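Side-chain contacts in HpcH/HpaI aldolase (Desulfitobacterium hafniense, PDB 3QZ6), which is of unknown function but belongs to the HpcH/HpaI aldolase family, whose fold is a closed parallel beta/alpha (TIM) barrel: residues A[5-10]-A[167-172]; A[154-159]-A[194-199]; A[199-204]-A[209-214]. All blocks are in the same frame, centred on the assembly; numbering follows the deposited sequence.

Interaction 1 of 3, residues A[5-10]-A[167-172]; sequences FLKKKL and GVDAVI
K7 and D169 tie the short N-terminal helix of this TIM barrel to the start of strand 170-173. Helix 6-11 lies across the end of the barrel where the strands begin: its buried leucines L6 and L10 rest on F145 and V16, while K7, on another side of the helix, reaches out to the barrel's edge. The two touching residues form a salt bridge, K7 NZ to D169 OD1 at 2.7 Å. A lysine suits this place because its long chain can cover a gap of 8.7 Å between the CA atoms of K7 and D169. CG of K7 stands anti to the carbonyl carbon, and bends at chi2 and chi3 (-53°) bring CD and NZ to the same side of the carboxylate plane. The two side chains cross at about a right angle, and the ammonium comes down on OD1 from above that plane. D169 suits its place because its short side chain has a second partner close by: OD2 accepts a hydrogen bond from the backbone N of I146 in strand 145-150, which probably holds the carboxylate in position. Higher above the carboxylate plane than NZ, K7 CD lies 3.8 Å from D169 CG.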
loop_
_atom_site.group_PDB
_atom_site.type_symbol
_atom_site.label_atom_id
_atom_site.label_comp_id
_atom_site.label_asym_id
_atom_site.label_seq_id
_atom_site.Cartn_x
_atom_site.Cartn_y
_atom_site.Cartn_z
ATOM N N PHE A 5 -20.215 -13.363 3.519
ATOM C CA PHE A 5 -20.482 -12.341 4.532
ATOM C C PHE A 5 -21.306 -11.136 4.059
ATOM O O PHE A 5 -21.989 -10.510 4.860
ATOM C CB PHE A 5 -19.163 -11.843 5.139
ATOM C CG PHE A 5 -18.174 -12.949 5.444
ATOM C CD1 PHE A 5 -18.414 -13.854 6.464
ATOM C CD2 PHE A 5 -17.004 -13.070 4.714
ATOM C CE1 PHE A 5 -17.511 -14.864 6.747
ATOM C CE2 PHE A 5 -16.088 -14.084 4.991
ATOM C CZ PHE A 5 -16.350 -14.983 6.011
ATOM N N LEU A 6 -21.241 -10.806 2.773
ATOM C CA LEU A 6 -21.777 -9.526 2.311
ATOM C C LEU A 6 -23.303 -9.432 2.282
ATOM O O LEU A 6 -23.882 -8.517 2.882
ATOM C CB LEU A 6 -21.194 -9.151 0.942
ATOM C CG LEU A 6 -21.544 -7.735 0.472
ATOM C CD1 LEU A 6 -21.057 -6.704 1.480
ATOM C CD2 LEU A 6 -20.954 -7.447 -0.907
ATOM N N LYS A 7 -23.963 -10.352 1.579
ATOM C CA LYS A 7 -25.423 -10.259 1.438
ATOM C C LYS A 7 -26.136 -10.424 2.774
ATOM O O LYS A 7 -27.210 -9.865 2.990
ATOM C CB LYS A 7 -25.961 -11.276 0.431
ATOM C CG LYS A 7 -25.511 -11.019 -0.989
ATOM C CD LYS A 7 -26.656 -10.622 -1.886
ATOM C CE LYS A 7 -27.787 -11.620 -1.814
ATOM N NZ LYS A 7 -28.656 -11.554 -3.016
ATOM N N LYS A 8 -25.533 -11.197 3.670
ATOM C CA LYS A 8 -26.083 -11.384 5.006
ATOM C C LYS A 8 -26.196 -10.033 5.719
ATOM O O LYS A 8 -27.221 -9.714 6.315
ATOM C CB LYS A 8 -25.183 -12.340 5.789
ATOM C CG LYS A 8 -25.829 -13.021 6.970
ATOM C CD LYS A 8 -24.919 -14.134 7.487
ATOM C CE LYS A 8 -25.389 -14.683 8.833
ATOM N NZ LYS A 8 -24.431 -15.688 9.389
ATOM N N LYS A 9 -25.144 -9.230 5.644
ATOM C CA LYS A 9 -25.165 -7.889 6.217
ATOM C C LYS A 9 -26.196 -6.984 5.551
ATOM O O LYS A 9 -26.949 -6.287 6.226
ATOM C CB LYS A 9 -23.782 -7.252 6.101
ATOM C CG LYS A 9 -22.719 -7.982 6.902
ATOM C CD LYS A 9 -21.327 -7.435 6.611
ATOM C CE LYS A 9 -20.306 -8.043 7.564
ATOM N NZ LYS A 9 -18.921 -7.684 7.169
ATOM N N LEU A 10 -26.223 -6.994 4.222
ATOM C CA LEU A 10 -27.119 -6.126 3.477
ATOM C C LEU A 10 -28.551 -6.506 3.784
ATOM O O LEU A 10 -29.419 -5.647 3.956
ATOM C CB LEU A 10 -26.874 -6.260 1.974
ATOM C CG LEU A 10 -25.549 -5.702 1.464
ATOM C CD1 LEU A 10 -25.375 -6.018 -0.013
ATOM C CD2 LEU A 10 -25.485 -4.205 1.718
ATOM N N GLY A 167 -31.856 -11.099 -9.971
ATOM C CA GLY A 167 -30.485 -11.423 -9.621
ATOM C C GLY A 167 -29.601 -10.197 -9.476
ATOM O O GLY A 167 -28.461 -10.308 -9.047
ATOM N N VAL A 168 -30.108 -9.022 -9.831
ATOM C CA VAL A 168 -29.316 -7.807 -9.642
ATOM C C VAL A 168 -29.469 -7.334 -8.208
ATOM O O VAL A 168 -30.561 -6.974 -7.783
ATOM C CB VAL A 168 -29.741 -6.679 -10.588
ATOM C CG1 VAL A 168 -28.921 -5.420 -10.302
ATOM C CG2 VAL A 168 -29.585 -7.113 -12.038
ATOM N N ASP A 169 -28.373 -7.318 -7.458
ATOM C CA ASP A 169 -28.458 -7.024 -6.029
ATOM C C ASP A 169 -28.355 -5.538 -5.711
ATOM O O ASP A 169 -28.995 -5.050 -4.779
ATOM C CB ASP A 169 -27.371 -7.793 -5.270
ATOM C CG ASP A 169 -27.569 -9.295 -5.359
ATOM O OD1 ASP A 169 -28.664 -9.759 -4.986
ATOM O OD2 ASP A 169 -26.654 -10.004 -5.834
ATOM N N ALA A 170 -27.558 -4.812 -6.484
ATOM C CA ALA A 170 -27.243 -3.444 -6.107
ATOM C C ALA A 170 -26.833 -2.622 -7.318
ATOM O O ALA A 170 -26.509 -3.176 -8.374
ATOM C CB ALA A 170 -26.123 -3.448 -5.068
ATOM N N VAL A 171 -26.846 -1.302 -7.167
ATOM C CA VAL A 171 -26.407 -0.422 -8.243
ATOM C C VAL A 171 -25.441 0.626 -7.692
ATOM O O VAL A 171 -25.561 1.055 -6.542
ATOM C CB VAL A 171 -27.614 0.254 -8.948
ATOM C CG1 VAL A 171 -28.323 1.209 -8.001
ATOM C CG2 VAL A 171 -27.161 0.982 -10.202
ATOM N N ILE A 172 -24.470 1.018 -8.509
ATOM C CA ILE A 172 -23.491 2.015 -8.106
ATOM C C ILE A 172 -23.094 2.834 -9.342
ATOM O O ILE A 172 -23.576 2.565 -10.442
ATOM C CB ILE A 172 -22.275 1.352 -7.385
ATOM C CG1 ILE A 172 -21.486 2.377 -6.579
ATOM C CG2 ILE A 172 -21.370 0.620 -8.362
ATOM C CD1 ILE A 172 -20.539 1.734 -5.559
#

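Interaction 2 of 3, residues A[154-159]-A[194-199]; sequences KAVEDI and YECYEK
K199 and V156 meet where two neighbouring helices of the outer layer of the TIM barrel pack together, helix 153-157, which follows strand 145-150, and helix 191-207, which leads into strand 210-215. From its CB outward, K199 uses its aliphatic part for this contact. CB lies 4.0 Å from V156 CG1; CG steps back; CD returns to the same methyl, V156 CG1, also at 4.0 Å. This works because CG is anti to the carbonyl carbon (chi1 -78°) and the chain is extended beyond it, which lays alternate carbons against the valine as the two side chains cross at about a right angle. Past CD the chain leaves the interface, and NZ ends 6.9 Å from E157 OE1: opposite charges, but too far apart for a salt bridge, so any attraction is probably weak. A lysine therefore fits the exposed margin between the helices, giving methylenes to the valine while its charge stays at the surface.

V156 is buried between the helices, and its two branches divide the work. CG1, anti to the backbone N, goes to the lysine, while CG2 lies against C196 CB at 4.1 Å. The small C196 lets the backbones come close, 6.5 Å between the CA atoms of V156 and C196, and its side chain also touches L178 and L182. V156 further packs on I150 of strand 145-150 and on V200; a compact branched residue suits a place where it touches two helices and a strand. No hydrogen bond joins the two segments. One turn along, where the chain has left helix 153-157 and started the next helix, I159 finds apolar partners in V200 and A203 of helix 191-207, and its CG2 methyl meets a backbone carbonyl, K199 O, at 4.3 Å.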
loop_
_atom_site.group_PDB
_atom_site.type_symbol
_atom_site.label_atom_id
_atom_site.label_comp_id
_atom_site.label_asym_id
_atom_site.label_seq_id
_atom_site.Cartn_x
_atom_site.Cartn_y
_atom_site.Cartn_z
ATOM N N LYS A 154 -27.294 6.963 -21.262
ATOM C CA LYS A 154 -28.242 6.020 -21.844
ATOM C C LYS A 154 -28.686 4.969 -20.821
ATOM O O LYS A 154 -29.849 4.546 -20.805
ATOM C CB LYS A 154 -27.609 5.360 -23.072
ATOM C CG LYS A 154 -28.215 4.039 -23.505
ATOM C CD LYS A 154 -27.231 3.303 -24.413
ATOM C CE LYS A 154 -27.820 2.031 -25.011
ATOM N NZ LYS A 154 -26.849 1.359 -25.929
ATOM N N ALA A 155 -27.761 4.549 -19.966
ATOM C CA ALA A 155 -28.089 3.578 -18.926
ATOM C C ALA A 155 -29.021 4.211 -17.902
ATOM O O ALA A 155 -29.965 3.579 -17.424
ATOM C CB ALA A 155 -26.813 3.051 -18.247
ATOM N N VAL A 156 -28.752 5.465 -17.560
ATOM C CA VAL A 156 -29.626 6.193 -16.648
ATOM C C VAL A 156 -31.051 6.269 -17.206
ATOM O O VAL A 156 -32.030 6.039 -16.490
ATOM C CB VAL A 156 -29.090 7.605 -16.388
ATOM C CG1 VAL A 156 -30.074 8.402 -15.551
ATOM C CG2 VAL A 156 -27.741 7.522 -15.690
ATOM N N GLU A 157 -31.162 6.576 -18.493
ATOM C CA GLU A 157 -32.467 6.654 -19.144
ATOM C C GLU A 157 -33.177 5.303 -19.152
ATOM O O GLU A 157 -34.400 5.236 -19.078
ATOM C CB GLU A 157 -32.314 7.159 -20.577
ATOM C CG GLU A 157 -31.843 8.595 -20.687
ATOM C CD GLU A 157 -31.499 8.979 -22.120
ATOM O OE1 GLU A 157 -31.173 10.164 -22.358
ATOM O OE2 GLU A 157 -31.554 8.093 -23.005
ATOM N N ASP A 158 -32.406 4.223 -19.238
ATOM C CA ASP A 158 -32.986 2.891 -19.335
ATOM C C ASP A 158 -32.859 2.127 -18.020
ATOM O O ASP A 158 -32.908 0.894 -17.995
ATOM C CB ASP A 158 -32.312 2.111 -20.466
ATOM C CG ASP A 158 -33.093 0.878 -20.864
ATOM O OD1 ASP A 158 -34.332 0.875 -20.683
ATOM O OD2 ASP A 158 -32.472 -0.086 -21.360
ATOM N N ILE A 159 -32.722 2.863 -16.924
ATOM C CA ILE A 159 -32.328 2.259 -15.655
ATOM C C ILE A 159 -33.337 1.241 -15.104
ATOM O O ILE A 159 -32.951 0.230 -14.531
ATOM C CB ILE A 159 -31.983 3.337 -14.586
ATOM C CG1 ILE A 159 -31.355 2.685 -13.349
ATOM C CG2 ILE A 159 -33.216 4.174 -14.236
ATOM C CD1 ILE A 159 -30.018 1.995 -13.648
ATOM N N TYR A 194 -25.254 14.599 -10.092
ATOM C CA TYR A 194 -26.180 14.274 -9.012
ATOM C C TYR A 194 -27.625 14.029 -9.486
ATOM O O TYR A 194 -28.331 13.195 -8.923
ATOM C CB TYR A 194 -26.111 15.333 -7.900
ATOM C CG TYR A 194 -24.931 15.100 -6.989
ATOM C CD1 TYR A 194 -23.700 15.681 -7.255
ATOM C CD2 TYR A 194 -25.032 14.256 -5.893
ATOM C CE1 TYR A 194 -22.613 15.448 -6.440
ATOM C CE2 TYR A 194 -23.948 14.017 -5.074
ATOM C CZ TYR A 194 -22.743 14.618 -5.351
ATOM O OH TYR A 194 -21.655 14.386 -4.541
ATOM N N GLU A 195 -28.052 14.731 -10.530
ATOM C CA GLU A 195 -29.359 14.460 -11.134
ATOM C C GLU A 195 -29.440 13.011 -11.595
ATOM O O GLU A 195 -30.438 12.332 -11.355
ATOM C CB GLU A 195 -29.610 15.370 -12.335
ATOM C CG GLU A 195 -29.913 16.815 -11.994
ATOM C CD GLU A 195 -30.108 17.668 -13.238
ATOM O OE1 GLU A 195 -30.606 17.133 -14.257
ATOM O OE2 GLU A 195 -29.752 18.868 -13.199
ATOM N N CYS A 196 -28.391 12.542 -12.273
ATOM C CA CYS A 196 -28.326 11.145 -12.690
ATOM C C CYS A 196 -28.422 10.210 -11.484
ATOM O O CYS A 196 -29.181 9.239 -11.491
ATOM C CB CYS A 196 -27.032 10.859 -13.468
ATOM S SG CYS A 196 -26.925 11.657 -15.091
ATOM N N TYR A 197 -27.641 10.493 -10.448
ATOM C CA TYR A 197 -27.662 9.648 -9.256
ATOM C C TYR A 197 -29.084 9.521 -8.732
ATOM O O TYR A 197 -29.547 8.424 -8.416
ATOM C CB TYR A 197 -26.782 10.233 -8.152
ATOM C CG TYR A 197 -25.303 10.282 -8.458
ATOM C CD1 TYR A 197 -24.746 9.513 -9.475
ATOM C CD2 TYR A 197 -24.459 11.096 -7.712
ATOM C CE1 TYR A 197 -23.378 9.562 -9.737
ATOM C CE2 TYR A 197 -23.103 11.148 -7.963
ATOM C CZ TYR A 197 -22.568 10.378 -8.969
ATOM O OH TYR A 197 -21.215 10.458 -9.201
ATOM N N GLU A 198 -29.770 10.659 -8.632
ATOM C CA GLU A 198 -31.126 10.689 -8.092
ATOM C C GLU A 198 -32.066 9.826 -8.920
ATOM O O GLU A 198 -32.873 9.073 -8.368
ATOM C CB GLU A 198 -31.664 12.126 -8.024
ATOM C CG GLU A 198 -30.916 13.057 -7.071
ATOM C CD GLU A 198 -31.318 12.871 -5.613
ATOM O OE1 GLU A 198 -31.860 11.797 -5.269
ATOM O OE2 GLU A 198 -31.093 13.805 -4.809
ATOM N N LYS A 199 -31.973 9.953 -10.242
ATOM C CA LYS A 199 -32.823 9.173 -11.137
ATOM C C LYS A 199 -32.584 7.692 -10.921
ATOM O O LYS A 199 -33.519 6.902 -10.874
ATOM C CB LYS A 199 -32.567 9.522 -12.603
ATOM C CG LYS A 199 -33.218 10.811 -13.065
ATOM C CD LYS A 199 -32.867 11.117 -14.514
ATOM C CE LYS A 199 -33.463 12.448 -14.949
ATOM N NZ LYS A 199 -32.981 12.854 -16.292
#

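Interaction 3 of 3, residues A[199-204]-A[209-214]; sequences KVYRAA and VVKGFF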
loop_
_atom_site.group_PDB
_atom_site.type_symbol
_atom_site.label_atom_id
_atom_site.label_comp_id
_atom_site.label_asym_id
_atom_site.label_seq_id
_atom_site.Cartn_x
_atom_site.Cartn_y
_atom_site.Cartn_z
ATOM N N LYS A 199 -31.973 9.953 -10.242
ATOM C CA LYS A 199 -32.823 9.173 -11.137
ATOM C C LYS A 199 -32.584 7.692 -10.921
ATOM O O LYS A 199 -33.519 6.902 -10.874
ATOM C CB LYS A 199 -32.567 9.522 -12.603
ATOM C CG LYS A 199 -33.218 10.811 -13.065
ATOM C CD LYS A 199 -32.867 11.117 -14.514
ATOM C CE LYS A 199 -33.463 12.448 -14.949
ATOM N NZ LYS A 199 -32.981 12.854 -16.292
ATOM N N VAL A 200 -31.322 7.308 -10.787
ATOM C CA VAL A 200 -31.009 5.900 -10.603
ATOM C C VAL A 200 -31.495 5.398 -9.244
ATOM O O VAL A 200 -32.030 4.296 -9.134
ATOM C CB VAL A 200 -29.498 5.626 -10.761
ATOM C CG1 VAL A 200 -29.180 4.179 -10.344
ATOM C CG2 VAL A 200 -29.078 5.901 -12.201
ATOM N N TYR A 201 -31.313 6.206 -8.209
ATOM C CA TYR A 201 -31.772 5.814 -6.878
ATOM C C TYR A 201 -33.301 5.603 -6.837
ATOM O O TYR A 201 -33.798 4.662 -6.213
ATOM C CB TYR A 201 -31.337 6.846 -5.833
ATOM C CG TYR A 201 -29.925 6.642 -5.301
ATOM C CD1 TYR A 201 -29.072 5.693 -5.851
ATOM C CD2 TYR A 201 -29.461 7.391 -4.231
ATOM C CE1 TYR A 201 -27.781 5.505 -5.347
ATOM C CE2 TYR A 201 -28.182 7.222 -3.727
ATOM C CZ TYR A 201 -27.346 6.281 -4.288
ATOM O OH TYR A 201 -26.085 6.121 -3.759
ATOM N N ARG A 202 -34.048 6.465 -7.512
ATOM C CA ARG A 202 -35.501 6.278 -7.569
ATOM C C ARG A 202 -35.866 4.953 -8.236
ATOM O O ARG A 202 -36.772 4.254 -7.785
ATOM C CB ARG A 202 -36.174 7.440 -8.290
ATOM C CG ARG A 202 -36.227 8.710 -7.466
ATOM C CD ARG A 202 -36.915 9.816 -8.238
ATOM N NE ARG A 202 -36.117 11.030 -8.227
ATOM C CZ ARG A 202 -35.716 11.655 -9.323
ATOM N NH1 ARG A 202 -36.064 11.181 -10.504
ATOM N NH2 ARG A 202 -34.979 12.755 -9.236
ATOM N N ALA A 203 -35.151 4.598 -9.301
ATOM C CA ALA A 203 -35.393 3.316 -9.955
ATOM C C ALA A 203 -35.004 2.149 -9.051
ATOM O O ALA A 203 -35.696 1.127 -8.999
ATOM C CB ALA A 203 -34.654 3.236 -11.293
ATOM N N ALA A 204 -33.889 2.290 -8.340
ATOM C CA ALA A 204 -33.472 1.252 -7.409
ATOM C C ALA A 204 -34.569 1.007 -6.362
ATOM O O ALA A 204 -34.885 -0.138 -6.023
ATOM C CB ALA A 204 -32.149 1.638 -6.735
ATOM N N VAL A 209 -33.756 -2.707 -5.279
ATOM C CA VAL A 209 -32.322 -2.928 -5.475
ATOM C C VAL A 209 -31.503 -2.075 -4.494
ATOM O O VAL A 209 -31.832 -0.921 -4.240
ATOM C CB VAL A 209 -31.936 -2.616 -6.943
ATOM C CG1 VAL A 209 -30.427 -2.495 -7.121
ATOM C CG2 VAL A 209 -32.518 -3.678 -7.884
ATOM N N VAL A 210 -30.436 -2.642 -3.936
ATOM C CA VAL A 210 -29.613 -1.909 -2.984
ATOM C C VAL A 210 -28.907 -0.729 -3.655
ATOM O O VAL A 210 -28.430 -0.827 -4.782
ATOM C CB VAL A 210 -28.578 -2.832 -2.297
ATOM C CG1 VAL A 210 -27.557 -2.016 -1.515
ATOM C CG2 VAL A 210 -29.273 -3.827 -1.389
ATOM N N LYS A 211 -28.845 0.387 -2.948
ATOM C CA LYS A 211 -28.198 1.579 -3.466
ATOM C C LYS A 211 -26.742 1.657 -2.996
ATOM O O LYS A 211 -26.450 1.447 -1.821
ATOM C CB LYS A 211 -28.997 2.820 -3.048
ATOM C CG LYS A 211 -30.337 2.928 -3.789
ATOM C CD LYS A 211 -31.238 4.030 -3.242
ATOM C CE LYS A 211 -31.643 3.755 -1.802
ATOM N NZ LYS A 211 -32.899 4.490 -1.457
ATOM N N GLY A 212 -25.833 1.927 -3.928
ATOM C CA GLY A 212 -24.419 2.038 -3.605
ATOM C C GLY A 212 -23.925 3.415 -3.998
ATOM O O GLY A 212 -24.613 4.140 -4.714
ATOM N N PHE A 213 -22.754 3.800 -3.506
ATOM C CA PHE A 213 -22.178 5.087 -3.882
ATOM C C PHE A 213 -20.666 5.050 -3.758
ATOM O O PHE A 213 -20.131 4.528 -2.784
ATOM C CB PHE A 213 -22.730 6.202 -3.000
ATOM C CG PHE A 213 -22.421 7.589 -3.509
ATOM C CD1 PHE A 213 -23.239 8.189 -4.454
ATOM C CD2 PHE A 213 -21.325 8.292 -3.033
ATOM C CE1 PHE A 213 -22.966 9.471 -4.926
ATOM C CE2 PHE A 213 -21.042 9.576 -3.500
ATOM C CZ PHE A 213 -21.872 10.166 -4.446
ATOM N N PHE A 214 -19.983 5.610 -4.747
ATOM C CA PHE A 214 -18.537 5.733 -4.696
ATOM C C PHE A 214 -18.094 7.170 -4.548
ATOM O O PHE A 214 -18.501 8.034 -5.324
ATOM C CB PHE A 214 -17.893 5.178 -5.963
ATOM C CG PHE A 214 -16.403 5.414 -6.028
ATOM C CD1 PHE A 214 -15.543 4.723 -5.183
ATOM C CD2 PHE A 214 -15.868 6.340 -6.915
ATOM C CE1 PHE A 214 -14.158 4.935 -5.242
ATOM C CE2 PHE A 214 -14.495 6.561 -6.974
ATOM C CZ PHE A 214 -13.635 5.852 -6.135
#
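Side-chain torsions bring Y201 and K211 together: chi1 of Y201 (-85°) sets CG anti to the carbonyl carbon and sends the ring from the helix toward the sheet, while a nearly straight chi2 of K211 (171°), on a CG likewise anti to the carbonyl carbon, lays CB, CG and CD along the face of that ring. This is an alpha-to-beta step of the TIM barrel, in which helix 191-207 turns back into strand 210-215 and runs roughly antiparallel to it, the axes of the short segments approaching to 8.5 Å.

K211 CD sits over one face of the ring, offset toward the rim, in a CH-pi contact 3.9 Å from the centroid of the Y201 ring; its closest ring atom is Y201 CG at 3.6 Å. The lysine thus spends its methylenes on the aromatic face, and the bend at chi3, which comes after CD, turns the end of the chain off the ring, where NZ finds its charge partner in D205 and also bonds to R228 O. The far end of the tyrosine is used differently. Its hydroxyl donates to G212 O (Y201 OH to G212 O, 2.6 Å), reaching the acceptor from above the carbonyl plane, so a buried polar tip is paired with a strand carbonyl. The same OH lies at the edge of the F213 ring and 3.4 Å from F213 CB. G212, having no side chain, meets the tyrosine through its carbonyl.

Near the turn the helix comes closest to the strand, and here a small residue is suitable. A204 CB touches K211 CG at 3.7 Å and faces V209 CB in an apolar contact; V209 CG1 packs against A170 in the neighbouring strand. The backbones join too: V209 N donates to A204 O at 2.9 Å, with an almost linear N-H...O angle of 178°.

In the fold
The three contacts lie in one barrel. Interactions 2 and 3 share helix 191-207 and the residue K199; their centres are about 9 Å apart and they meet directly, I159 against A203 and Y197 against F213. One contact joins that helix to its neighbour in the outer layer, the other to the strand that follows it. Interactions 1 and 3, centres about 12 Å apart, reach adjacent strands, 170-173 and 210-215, which are probably hydrogen-bonded between V171 and V210. Interactions 1 and 2, centres about 20 Å apart, do not touch, and their segments alternate along the chain; both close before interaction 3 runs on, apart from the shared K199. Together they connect the barrel's end, its wall and its helical layer.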